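Acetyltransferase, GNAT family (Enterococcus faecalis, PDB 1U6M) probably transfers an acyl group, most likely acetyl from acetyl-CoA, to an acceptor that has not been identified. Local coordinates at residues Pro110-Leu115 and Tyr182-Lys187; Leu149-Asp154 and Lys162-Lys167. All blocks are in the same frame, centred on the assembly; numbering follows the deposited sequence.

In the fold
Both contacts are built round strand 148-154 of the mixed seven-stranded sheet, and they lie about 9 Å apart, centre to centre. Contact 1 joins strand 112-120 to strand 180-188 across it. Contact 2 joins strand 148-154 itself to helix 158-165. Along the chain, residues 149-154 and 162-167 of contact 2 both fall between the two segments of contact 1. Backbone bonds tie the three strands together: Gly150 N probably donates to Trp113 O, and Asn183 N to Val153 O. The side chains of the two contacts lie on opposite faces of the sheet. The central strands of this GNAT fold are thus packed on both sides within one small region.

Contact 1 (Pro110-Leu115 and Tyr182-Lys187)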
ATOM      1  N   PRO A 110       0.336  16.632  -4.871  1.00 39.68           N
ATOM      2  CA  PRO A 110       1.362  16.700  -5.945  1.00 39.96           C
ATOM      3  C   PRO A 110       2.798  16.624  -5.406  1.00 40.96           C
ATOM      4  O   PRO A 110       3.055  17.105  -4.322  1.00 40.99           O
ATOM      5  CB  PRO A 110       1.107  18.092  -6.584  1.00 39.49           C
ATOM      6  CG  PRO A 110      -0.297  18.430  -6.260  1.00 40.11           C
ATOM      7  CD  PRO A 110      -0.620  17.775  -4.932  1.00 39.13           C
ATOM      8  N   ASN A 111       3.735  16.052  -6.141  1.00 42.91           N
ATOM      9  CA  ASN A 111       5.150  16.114  -5.716  1.00 45.43           C
ATOM     10  C   ASN A 111       5.661  15.297  -4.468  1.00 42.75           C
ATOM     11  O   ASN A 111       6.847  15.362  -4.122  1.00 42.87           O
ATOM     12  CB  ASN A 111       5.578  17.599  -5.602  1.00 48.18           C
ATOM     13  CG  ASN A 111       5.285  18.396  -6.906  1.00 53.71           C
ATOM     14  OD1 ASN A 111       4.604  19.437  -6.865  1.00 56.40           O
ATOM     15  ND2 ASN A 111       5.763  17.875  -8.061  1.00 53.00           N
ATOM     16  N   GLU A 112       4.788  14.529  -3.824  1.00 38.12           N
ATOM     17  CA  GLU A 112       5.232  13.536  -2.842  1.00 34.01           C
ATOM     18  C   GLU A 112       5.416  12.137  -3.474  1.00 31.41           C
ATOM     19  O   GLU A 112       4.826  11.827  -4.522  1.00 32.15           O
ATOM     20  CB  GLU A 112       4.270  13.513  -1.652  1.00 33.24           C
ATOM     21  CG  GLU A 112       3.011  12.730  -1.917  1.00 31.41           C
ATOM     22  CD  GLU A 112       1.894  13.075  -1.007  1.00 28.41           C
ATOM     23  OE1 GLU A 112       0.783  12.556  -1.218  1.00 25.88           O
ATOM     24  OE2 GLU A 112       2.097  13.885  -0.096  1.00 32.07           O
ATOM     25  N   TRP A 113       6.277  11.312  -2.879  1.00 28.05           N
ATOM     26  CA  TRP A 113       6.168   9.862  -2.996  1.00 24.23           C
ATOM     27  C   TRP A 113       5.144   9.437  -1.928  1.00 22.83           C
ATOM     28  O   TRP A 113       5.316   9.719  -0.730  1.00 22.39           O
ATOM     29  CB  TRP A 113       7.490   9.216  -2.759  1.00 23.86           C
ATOM     30  CG  TRP A 113       7.548   7.722  -3.109  1.00 24.06           C
ATOM     31  CD1 TRP A 113       7.959   7.170  -4.286  1.00 22.19           C
ATOM     32  CD2 TRP A 113       7.214   6.609  -2.244  1.00 23.65           C
ATOM     33  NE1 TRP A 113       7.899   5.787  -4.216  1.00 20.24           N
ATOM     34  CE2 TRP A 113       7.440   5.424  -2.979  1.00 22.90           C
ATOM     35  CE3 TRP A 113       6.728   6.510  -0.931  1.00 26.25           C
ATOM     36  CZ2 TRP A 113       7.223   4.147  -2.429  1.00 25.82           C
ATOM     37  CZ3 TRP A 113       6.502   5.231  -0.377  1.00 22.15           C
ATOM     38  CH2 TRP A 113       6.749   4.079  -1.117  1.00 22.99           C
ATOM     39  N   TYR A 114       4.011   8.902  -2.371  1.00 20.28           N
ATOM     40  CA  TYR A 114       2.934   8.627  -1.452  1.00 19.83           C
ATOM     41  C   TYR A 114       2.982   7.184  -0.872  1.00 20.70           C
ATOM     42  O   TYR A 114       3.054   6.196  -1.636  1.00 20.57           O
ATOM     43  CB  TYR A 114       1.597   8.844  -2.132  1.00 19.47           C
ATOM     44  CG  TYR A 114       0.425   8.524  -1.218  1.00 18.86           C
ATOM     45  CD1 TYR A 114      -0.409   7.416  -1.469  1.00 17.94           C
ATOM     46  CD2 TYR A 114       0.151   9.300  -0.099  1.00 18.10           C
ATOM     47  CE1 TYR A 114      -1.500   7.130  -0.632  1.00 16.59           C
ATOM     48  CE2 TYR A 114      -0.954   8.987   0.756  1.00 17.47           C
ATOM     49  CZ  TYR A 114      -1.744   7.913   0.471  1.00 17.36           C
ATOM     50  OH  TYR A 114      -2.800   7.600   1.309  1.00 21.70           O
ATOM     51  N   LEU A 115       2.948   7.084   0.465  1.00 20.93           N
ATOM     52  CA  LEU A 115       2.900   5.797   1.148  1.00 20.90           C
ATOM     53  C   LEU A 115       1.462   5.336   1.214  1.00 21.06           C
ATOM     54  O   LEU A 115       0.674   5.858   1.968  1.00 21.50           O
ATOM     55  CB  LEU A 115       3.524   5.853   2.548  1.00 20.69           C
ATOM     56  CG  LEU A 115       3.315   4.634   3.498  1.00 20.93           C
ATOM     57  CD1 LEU A 115       3.887   3.410   2.902  1.00 18.38           C
ATOM     58  CD2 LEU A 115       3.885   4.896   4.969  1.00 20.80           C
ATOM     59  N   TYR A 182      -8.868  12.340   7.582  1.00 55.02           N
ATOM     60  CA  TYR A 182      -7.444  11.997   7.684  1.00 49.58           C
ATOM     61  C   TYR A 182      -6.579  13.227   7.811  1.00 45.81           C
ATOM     62  O   TYR A 182      -6.935  14.253   7.267  1.00 45.16           O
ATOM     63  CB  TYR A 182      -6.991  11.218   6.451  1.00 49.34           C
ATOM     64  CG  TYR A 182      -7.632   9.868   6.308  1.00 49.69           C
ATOM     65  CD1 TYR A 182      -8.840   9.716   5.642  1.00 50.53           C
ATOM     66  CD2 TYR A 182      -7.016   8.731   6.821  1.00 48.57           C
ATOM     67  CE1 TYR A 182      -9.434   8.442   5.509  1.00 51.19           C
ATOM     68  CE2 TYR A 182      -7.590   7.479   6.710  1.00 49.31           C
ATOM     69  CZ  TYR A 182      -8.798   7.342   6.058  1.00 50.47           C
ATOM     70  OH  TYR A 182      -9.348   6.109   5.915  1.00 51.01           O
ATOM     71  N   ASN A 183      -5.461  13.116   8.539  1.00 42.00           N
ATOM     72  CA  ASN A 183      -4.330  14.068   8.446  1.00 39.14           C
ATOM     73  C   ASN A 183      -3.369  13.648   7.331  1.00 35.92           C
ATOM     74  O   ASN A 183      -2.825  12.532   7.350  1.00 34.94           O
ATOM     75  CB  ASN A 183      -3.511  14.134   9.761  1.00 39.44           C
ATOM     76  CG  ASN A 183      -4.311  14.672  10.936  1.00 42.66           C
ATOM     77  OD1 ASN A 183      -4.602  15.862  10.991  1.00 45.04           O
ATOM     78  ND2 ASN A 183      -4.652  13.791  11.905  1.00 43.73           N
ATOM     79  N   HIS A 184      -3.110  14.543   6.385  1.00 33.06           N
ATOM     80  CA  HIS A 184      -2.081  14.246   5.403  1.00 29.40           C
ATOM     81  C   HIS A 184      -0.809  14.851   5.953  1.00 29.10           C
ATOM     82  O   HIS A 184      -0.795  16.029   6.308  1.00 29.45           O
ATOM     83  CB  HIS A 184      -2.427  14.766   4.011  1.00 27.97           C
ATOM     84  CG  HIS A 184      -1.586  14.183   2.913  1.00 25.13           C
ATOM     85  ND1 HIS A 184      -0.349  14.698   2.562  1.00 24.31           N
ATOM     86  CD2 HIS A 184      -1.804  13.135   2.081  1.00 22.02           C
ATOM     87  CE1 HIS A 184       0.156  13.990   1.562  1.00 21.43           C
ATOM     88  NE2 HIS A 184      -0.706  13.038   1.250  1.00 21.67           N
ATOM     89  N   MET A 185       0.228  14.009   6.087  1.00 27.09           N
ATOM     90  CA  MET A 185       1.492  14.370   6.674  1.00 24.65           C
ATOM     91  C   MET A 185       2.607  14.175   5.634  1.00 25.33           C
ATOM     92  O   MET A 185       2.482  13.364   4.726  1.00 25.66           O
ATOM     93  CB  MET A 185       1.765  13.534   7.923  1.00 24.55           C
ATOM     94  CG  MET A 185       0.626  13.502   9.002  1.00 23.23           C
ATOM     95  SD  MET A 185       1.067  12.497  10.487  1.00 21.51           S
ATOM     96  CE  MET A 185       2.117  13.704  11.329  1.00 18.67           C
ATOM     97  N   GLN A 186       3.668  14.964   5.706  1.00 25.44           N
ATOM     98  CA  GLN A 186       4.798  14.780   4.809  1.00 26.72           C
ATOM     99  C   GLN A 186       6.062  14.871   5.580  1.00 27.34           C
ATOM    100  O   GLN A 186       6.115  15.498   6.618  1.00 27.31           O
ATOM    101  CB  GLN A 186       4.826  15.835   3.718  1.00 26.98           C
ATOM    102  CG  GLN A 186       3.634  15.749   2.800  1.00 31.02           C
ATOM    103  CD  GLN A 186       3.774  16.603   1.571  1.00 34.42           C
ATOM    104  OE1 GLN A 186       3.246  16.270   0.532  1.00 34.61           O
ATOM    105  NE2 GLN A 186       4.502  17.697   1.688  1.00 34.81           N
ATOM    106  N   LYS A 187       7.093  14.252   5.056  1.00 30.08           N
ATOM    107  CA  LYS A 187       8.400  14.319   5.631  1.00 33.74           C
ATOM    108  C   LYS A 187       9.315  14.687   4.502  1.00 37.96           C
ATOM    109  O   LYS A 187       9.253  14.090   3.451  1.00 36.84           O
ATOM    110  CB  LYS A 187       8.778  12.943   6.167  1.00 33.25           C
ATOM    111  CG  LYS A 187      10.171  12.874   6.627  1.00 32.05           C
ATOM    112  CD  LYS A 187      10.565  11.498   7.094  1.00 34.16           C
ATOM    113  CE  LYS A 187      12.051  11.545   7.545  1.00 37.47           C
ATOM    114  NZ  LYS A 187      12.336  10.248   8.039  1.00 39.32           N
TER
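Glu112 OE1 is gripped from two sources. His184 NE2 reaches it across the contact in a weak hydrogen bond of 2.9 Å with an N-H...O angle of 125°, and the backbone N of Leu109 is its stronger partner. The carboxylate and the imidazole come from opposite directions. The carboxylate carbon CD lies in the ring plane at the His184 edge, and the two groups are 14° from coplanar. OE2 is modelled too close to the ring, so this placing is doubtful. The second oxygen, OE2, is turned toward the Gln186 side chain, which arrives at about a right angle to Glu112. Its amide is probably reversed in the model, so detail there is uncertain. Glu112 CG sits between the backbone N and the carbonyl carbon (chi1 80°), and the extended rest of the chain carries the carboxylate toward His184. Tyr114 adds an oblique contact, its CD2 4.1 Å from His184 NE2. Its OH makes a weak hydrogen bond to Asn152 ND2. Strand 148-154 runs between strands 112-120 and 180-188, so these side chains meet over it as a largely buried polar cluster on one face of the central GNAT sheet. At Gly150 there is no side chain in the way: Glu112 OE2 passes 3.6 Å from Gly150 CA. His184 also packs on Asn152 of this middle strand and on Met175 of strand 170-177.

Contact 2 (Leu149-Asp154 and Lys162-Lys167); sequences LGLNVD and KLYASK
This is an apolar contact between a helix and a strand, in which the ring of Tyr164 of helix 158-165 lies against Leu151 and Val153 of strand 148-154. Leu151 provides a CH-pi contact. Its CD2 stands over the centre of the Tyr164 ring, 3.7 Å from the centroid and 8° off the ring normal. The other branch, CD1, reaches ring atom CD1 of Tyr164 at 3.6 Å. Val153 meets the same ring at its edge. Its CG2 lies in the ring plane, 3.7 Å from Tyr164 CD1, while its CG1 approaches Tyr164 CE1 at 3.5 Å. The Tyr164 ring is held on one face by leucine and along one edge by valine. With CG opposite the carbonyl carbon (chi1 -51°), the ring projects from the helix toward the strand. A sulfate ion, probably from the crystallisation liquor, lies about 3 Å from the Tyr164 side chain; such ions often mark pockets. The helix belongs to a beta-alpha-beta crossover between parallel strands 148-154 and 170-177, which are not adjacent: strand 180-188 lies between them. Tyr164 touches Leu134 of helix 129-135, Leu151 packs on Leu115 of strand 112-120, and Val153 packs on Met185 of strand 180-188.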
ATOM      1  N   LEU A 149       7.872  12.669   1.212  1.00 29.58           N
ATOM      2  CA  LEU A 149       7.332  11.331   1.355  1.00 27.35           C
ATOM      3  C   LEU A 149       6.035  11.670   2.060  1.00 26.07           C
ATOM      4  O   LEU A 149       6.107  12.378   3.071  1.00 27.43           O
ATOM      5  CB  LEU A 149       8.216  10.586   2.290  1.00 26.26           C
ATOM      6  CG  LEU A 149       8.496   9.107   2.355  1.00 29.18           C
ATOM      7  CD1 LEU A 149       9.291   8.829   3.624  1.00 26.94           C
ATOM      8  CD2 LEU A 149       7.208   8.302   2.318  1.00 30.72           C
ATOM      9  N   GLY A 150       4.867  11.239   1.570  1.00 22.60           N
ATOM     10  CA  GLY A 150       3.618  11.646   2.245  1.00 20.22           C
ATOM     11  C   GLY A 150       2.702  10.501   2.616  1.00 19.50           C
ATOM     12  O   GLY A 150       2.902   9.398   2.140  1.00 18.92           O
ATOM     13  N   LEU A 151       1.711  10.748   3.475  1.00 19.62           N
ATOM     14  CA  LEU A 151       0.838   9.669   3.970  1.00 20.90           C
ATOM     15  C   LEU A 151      -0.451  10.250   4.530  1.00 22.08           C
ATOM     16  O   LEU A 151      -0.524  11.475   4.808  1.00 22.52           O
ATOM     17  CB  LEU A 151       1.557   8.762   5.030  1.00 21.11           C
ATOM     18  CG  LEU A 151       2.103   9.298   6.371  1.00 21.74           C
ATOM     19  CD1 LEU A 151       0.967   9.610   7.341  1.00 22.80           C
ATOM     20  CD2 LEU A 151       3.062   8.344   6.997  1.00 20.96           C
ATOM     21  N   ASN A 152      -1.473   9.410   4.692  1.00 22.89           N
ATOM     22  CA  ASN A 152      -2.680   9.851   5.372  1.00 24.68           C
ATOM     23  C   ASN A 152      -2.816   8.993   6.621  1.00 26.72           C
ATOM     24  O   ASN A 152      -2.590   7.773   6.543  1.00 26.96           O
ATOM     25  CB  ASN A 152      -3.940   9.636   4.527  1.00 24.83           C
ATOM     26  CG  ASN A 152      -3.971  10.496   3.287  1.00 24.79           C
ATOM     27  OD1 ASN A 152      -3.873  11.688   3.358  1.00 25.48           O
ATOM     28  ND2 ASN A 152      -4.074   9.870   2.144  1.00 26.47           N
ATOM     29  N   VAL A 153      -3.157   9.626   7.750  1.00 28.17           N
ATOM     30  CA  VAL A 153      -3.491   8.921   9.005  1.00 30.24           C
ATOM     31  C   VAL A 153      -4.888   9.339   9.428  1.00 32.17           C
ATOM     32  O   VAL A 153      -5.172  10.525   9.588  1.00 30.32           O
ATOM     33  CB  VAL A 153      -2.662   9.353  10.293  1.00 28.69           C
ATOM     34  CG1 VAL A 153      -2.324   8.166  11.102  1.00 26.94           C
ATOM     35  CG2 VAL A 153      -1.493  10.131   9.999  1.00 29.70           C
ATOM     36  N   ASP A 154      -5.714   8.344   9.693  1.00 36.90           N
ATOM     37  CA  ASP A 154      -7.038   8.566  10.250  1.00 42.31           C
ATOM     38  C   ASP A 154      -6.961   9.354  11.548  1.00 45.39           C
ATOM     39  O   ASP A 154      -6.127   9.039  12.431  1.00 45.51           O
ATOM     40  CB  ASP A 154      -7.708   7.215  10.469  1.00 43.28           C
ATOM     41  CG  ASP A 154      -9.229   7.306  10.426  1.00 47.42           C
ATOM     42  OD1 ASP A 154      -9.833   8.149  11.180  1.00 50.91           O
ATOM     43  OD2 ASP A 154      -9.805   6.536   9.618  1.00 50.17           O
ATOM     44  N   LYS A 162       1.311   9.910  16.139  1.00 28.27           N
ATOM     45  CA  LYS A 162       2.497  10.098  17.002  1.00 28.20           C
ATOM     46  C   LYS A 162       3.741   9.356  16.503  1.00 26.88           C
ATOM     47  O   LYS A 162       4.878   9.889  16.541  1.00 27.39           O
ATOM     48  CB  LYS A 162       2.208   9.624  18.430  1.00 30.16           C
ATOM     49  CG  LYS A 162       2.923  10.424  19.545  1.00 33.20           C
ATOM     50  CD  LYS A 162       4.406  10.575  19.343  1.00 37.57           C
ATOM     51  CE  LYS A 162       5.116  11.310  20.515  1.00 38.29           C
ATOM     52  NZ  LYS A 162       4.503  12.633  20.871  1.00 44.28           N
ATOM     53  N   LEU A 163       3.537   8.116  16.089  1.00 25.22           N
ATOM     54  CA  LEU A 163       4.599   7.322  15.478  1.00 25.42           C
ATOM     55  C   LEU A 163       5.241   8.116  14.297  1.00 25.52           C
ATOM     56  O   LEU A 163       6.459   8.288  14.243  1.00 27.46           O
ATOM     57  CB  LEU A 163       4.019   5.966  14.978  1.00 24.92           C
ATOM     58  CG  LEU A 163       4.954   4.747  14.794  1.00 26.53           C
ATOM     59  CD1 LEU A 163       4.430   3.761  13.746  1.00 26.79           C
ATOM     60  CD2 LEU A 163       6.397   5.099  14.519  1.00 27.72           C
ATOM     61  N   TYR A 164       4.421   8.629  13.370  1.00 24.38           N
ATOM     62  CA  TYR A 164       4.939   9.338  12.180  1.00 23.66           C
ATOM     63  C   TYR A 164       5.592  10.666  12.535  1.00 23.74           C
ATOM     64  O   TYR A 164       6.690  11.004  11.996  1.00 24.99           O
ATOM     65  CB  TYR A 164       3.831   9.552  11.142  1.00 22.06           C
ATOM     66  CG  TYR A 164       3.069   8.301  10.799  1.00 21.12           C
ATOM     67  CD1 TYR A 164       1.669   8.329  10.621  1.00 19.38           C
ATOM     68  CD2 TYR A 164       3.735   7.075  10.633  1.00 21.94           C
ATOM     69  CE1 TYR A 164       0.974   7.175  10.250  1.00 18.93           C
ATOM     70  CE2 TYR A 164       3.023   5.891  10.273  1.00 20.41           C
ATOM     71  CZ  TYR A 164       1.665   5.964  10.092  1.00 21.59           C
ATOM     72  OH  TYR A 164       0.968   4.818   9.746  1.00 24.24           O
ATOM     73  N   ALA A 165       4.941  11.429  13.405  1.00 23.85           N
ATOM     74  CA  ALA A 165       5.566  12.620  14.008  1.00 25.44           C
ATOM     75  C   ALA A 165       7.032  12.404  14.476  1.00 26.39           C
ATOM     76  O   ALA A 165       7.922  13.213  14.205  1.00 26.07           O
ATOM     77  CB  ALA A 165       4.716  13.147  15.168  1.00 25.64           C
ATOM     78  N   SER A 166       7.263  11.283  15.162  1.00 27.99           N
ATOM     79  CA  SER A 166       8.539  11.001  15.804  1.00 28.81           C
ATOM     80  C   SER A 166       9.568  10.599  14.755  1.00 30.60           C
ATOM     81  O   SER A 166      10.749  10.473  15.051  1.00 31.62           O
ATOM     82  CB  SER A 166       8.349   9.863  16.825  1.00 28.88           C
ATOM     83  OG  SER A 166       8.453   8.541  16.242  1.00 27.16           O
ATOM     84  N   LYS A 167       9.108  10.361  13.535  1.00 31.52           N
ATOM     85  CA  LYS A 167       9.960   9.890  12.456  1.00 32.44           C
ATOM     86  C   LYS A 167      10.202  11.073  11.547  1.00 30.78           C
ATOM     87  O   LYS A 167      10.812  10.922  10.522  1.00 30.81           O
ATOM     88  CB  LYS A 167       9.248   8.790  11.650  1.00 33.79           C
ATOM     89  CG  LYS A 167       9.807   7.387  11.818  1.00 39.25           C
ATOM     90  CD  LYS A 167       9.709   6.878  13.249  1.00 45.24           C
ATOM     91  CE  LYS A 167      10.506   5.595  13.439  1.00 46.82           C
ATOM     92  NZ  LYS A 167       9.984   4.557  12.465  1.00 48.85           N
TER